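Local coordinates for protein microbial serine proteinases; subtilisin (Bacillus subtilis, PDB 2GKO) that hydrolyses peptide bonds as a cold-adapted, calcium-loaded serine protease of the subtilisin family, at residues A[39-44]-A[234-239]. Residues are numbered along the deposited sequence; the frame is centred on the assembly and turned at random.
Sequences TNHPDL and YSTWFD
T236 lays its methyl over one face of the H41 imidazole. This is a CH-pi contact: CG2 of T236 sits 3.6 Å from the centroid of the H41 ring. The methyl is displaced toward the rim, and its nearest ring atom is CE1 of H41, 3.3 Å from T236 CG2. At the ring edge, CD2 of H41 meets the carbonyl oxygen O of W237 at 3.4 Å. No hydrogen bond joins the two segments. D43 and L44 touch the same threonine: CB of D43 lies 4.0 Å from T236 CG2, and CD1 of L44 lies 3.8 Å from T236 OG1. That last approach is van der Waals; the hydroxyl is hydrogen-bonded to the O of T73.

Both imidazole nitrogens are engaged, which fixes the rotation of the ring. The backbone N of D43 donates to ND1 of H41 at 3.1 Å. This bond is nearly straight (163°) and lies close to the ring plane. NE2 of H41 is hydrogen-bonded to the O of G241, consistent with a proton on NE2. CG of H41 is anti to the backbone N (chi1 -166°); chi2 of -71° then turns one ring face to T236. Residues 41-44 form a type I beta turn, closed by the bond from L44 N to H41 O, 2.9 Å.

Outside the two segments, D43 OD2 binds both Y242 OH and V89 N, and the ring of Y242 meets H41 edge-to-face. The contact packs the loop between strands 29-34 and 48-53 against the antiparallel beta hairpin of strands 233-236 and 242-245. In this subtilase fold the hairpin borders the phenylmethanesulfonic acid pocket: strand 242-245 ends at I245 of that pocket, and the W237 side chain lies about 6 Å from the ligand.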
loop_
_atom_site.group_PDB
_atom_site.type_symbol
_atom_site.label_atom_id
_atom_site.label_comp_id
_atom_site.label_asym_id
_atom_site.label_seq_id
_atom_site.Cartn_x
_atom_site.Cartn_y
_atom_site.Cartn_z
ATOM N N THR A 39 17.209 -2.271 4.922
ATOM C CA THR A 39 16.931 -3.311 5.910
ATOM C C THR A 39 17.703 -3.089 7.230
ATOM O O THR A 39 17.504 -3.823 8.180
ATOM C CB THR A 39 17.305 -4.709 5.341
ATOM O OG1 THR A 39 18.659 -4.703 4.873
ATOM C CG2 THR A 39 16.462 -5.054 4.135
ATOM N N ASN A 40 18.588 -2.103 7.263
ATOM C CA ASN A 40 19.225 -1.698 8.504
ATOM C C ASN A 40 18.594 -0.477 9.133
ATOM O O ASN A 40 19.109 0.013 10.144
ATOM C CB ASN A 40 20.690 -1.414 8.269
ATOM C CG ASN A 40 21.446 -2.652 7.836
ATOM O OD1 ASN A 40 21.222 -3.735 8.377
ATOM N ND2 ASN A 40 22.331 -2.505 6.854
ATOM N N HIS A 41 17.487 0.022 8.582
ATOM C CA HIS A 41 16.845 1.168 9.202
ATOM C C HIS A 41 16.402 0.695 10.577
ATOM O O HIS A 41 15.761 -0.349 10.709
ATOM C CB HIS A 41 15.637 1.661 8.421
ATOM C CG HIS A 41 15.164 3.009 8.857
ATOM N ND1 HIS A 41 14.541 3.214 10.069
ATOM C CD2 HIS A 41 15.303 4.227 8.290
ATOM C CE1 HIS A 41 14.269 4.501 10.198
ATOM N NE2 HIS A 41 14.706 5.136 9.125
ATOM N N PRO A 42 16.710 1.456 11.628
ATOM C CA PRO A 42 16.351 1.011 12.978
ATOM C C PRO A 42 14.878 0.740 13.213
ATOM O O PRO A 42 14.543 -0.049 14.074
ATOM C CB PRO A 42 16.796 2.176 13.886
ATOM C CG PRO A 42 17.350 3.200 13.044
ATOM C CD PRO A 42 17.473 2.705 11.625
ATOM N N ASP A 43 14.005 1.406 12.469
ATOM C CA ASP A 43 12.572 1.212 12.634
ATOM C C ASP A 43 12.001 0.144 11.711
ATOM O O ASP A 43 10.811 -0.105 11.759
ATOM C CB ASP A 43 11.818 2.508 12.369
ATOM C CG ASP A 43 12.277 3.651 13.235
ATOM O OD1 ASP A 43 12.886 3.410 14.305
ATOM O OD2 ASP A 43 12.067 4.820 12.900
ATOM N N LEU A 44 12.858 -0.505 10.926
ATOM C CA LEU A 44 12.420 -1.592 10.010
ATOM C C LEU A 44 13.141 -2.907 10.196
ATOM O O LEU A 44 12.580 -3.947 9.913
ATOM C CB LEU A 44 12.595 -1.169 8.546
ATOM C CG LEU A 44 11.822 0.059 8.090
ATOM C CD1 LEU A 44 12.219 0.451 6.673
ATOM C CD2 LEU A 44 10.342 -0.227 8.152
ATOM N N TYR A 234 5.090 11.465 6.631
ATOM C CA TYR A 234 6.421 11.317 7.207
ATOM C C TYR A 234 6.626 9.833 7.410
ATOM O O TYR A 234 5.765 9.141 7.941
ATOM C CB TYR A 234 6.470 12.035 8.575
ATOM C CG TYR A 234 7.734 11.909 9.390
ATOM C CD1 TYR A 234 8.747 12.827 9.241
ATOM C CD2 TYR A 234 7.893 10.894 10.330
ATOM C CE1 TYR A 234 9.892 12.764 10.024
ATOM C CE2 TYR A 234 9.049 10.800 11.100
ATOM C CZ TYR A 234 10.028 11.746 10.951
ATOM O OH TYR A 234 11.192 11.691 11.702
ATOM N N SER A 235 7.786 9.341 6.999
ATOM C CA SER A 235 8.136 7.944 7.169
ATOM C C SER A 235 9.632 7.781 7.059
ATOM O O SER A 235 10.377 8.736 6.943
ATOM C CB SER A 235 7.419 7.073 6.109
ATOM O OG SER A 235 7.555 5.671 6.360
ATOM N N THR A 236 10.064 6.532 7.163
ATOM C CA THR A 236 11.461 6.139 7.039
ATOM C C THR A 236 12.039 6.433 5.644
ATOM O O THR A 236 11.299 6.489 4.638
ATOM C CB THR A 236 11.549 4.633 7.366
ATOM O OG1 THR A 236 10.549 3.899 6.637
ATOM C CG2 THR A 236 11.224 4.370 8.840
ATOM N N TRP A 237 13.351 6.636 5.569
ATOM C CA TRP A 237 14.028 6.926 4.295
ATOM C C TRP A 237 15.267 6.064 4.141
ATOM O O TRP A 237 15.768 5.492 5.124
ATOM C CB TRP A 237 14.376 8.397 4.196
ATOM C CG TRP A 237 14.575 8.961 2.808
ATOM C CD1 TRP A 237 15.700 9.548 2.334
ATOM C CD2 TRP A 237 13.596 9.063 1.770
ATOM N NE1 TRP A 237 15.495 9.977 1.050
ATOM C CE2 TRP A 237 14.214 9.706 0.686
ATOM C CE3 TRP A 237 12.267 8.643 1.631
ATOM C CZ2 TRP A 237 13.555 9.960 -0.513
ATOM C CZ3 TRP A 237 11.614 8.905 0.443
ATOM C CH2 TRP A 237 12.261 9.556 -0.600
ATOM N N PHE A 238 15.759 5.957 2.904
ATOM C CA PHE A 238 16.766 4.958 2.588
ATOM C C PHE A 238 18.076 5.210 3.327
ATOM O O PHE A 238 18.877 4.286 3.467
ATOM C CB PHE A 238 17.044 4.895 1.084
ATOM C CG PHE A 238 17.925 5.996 0.586
ATOM C CD1 PHE A 238 19.301 5.833 0.561
ATOM C CD2 PHE A 238 17.403 7.225 0.189
ATOM C CE1 PHE A 238 20.146 6.869 0.158
ATOM C CE2 PHE A 238 18.268 8.260 -0.224
ATOM C CZ PHE A 238 19.619 8.074 -0.247
ATOM N N ASP A 239 18.311 6.462 3.730
ATOM C CA ASP A 239 19.551 6.800 4.438
ATOM C C ASP A 239 19.574 6.423 5.923
ATOM O O ASP A 239 20.586 6.650 6.592
ATOM C CB ASP A 239 19.908 8.279 4.246
ATOM C CG ASP A 239 18.862 9.221 4.773
ATOM O OD1 ASP A 239 17.767 8.757 5.193
ATOM O OD2 ASP A 239 19.036 10.464 4.788
#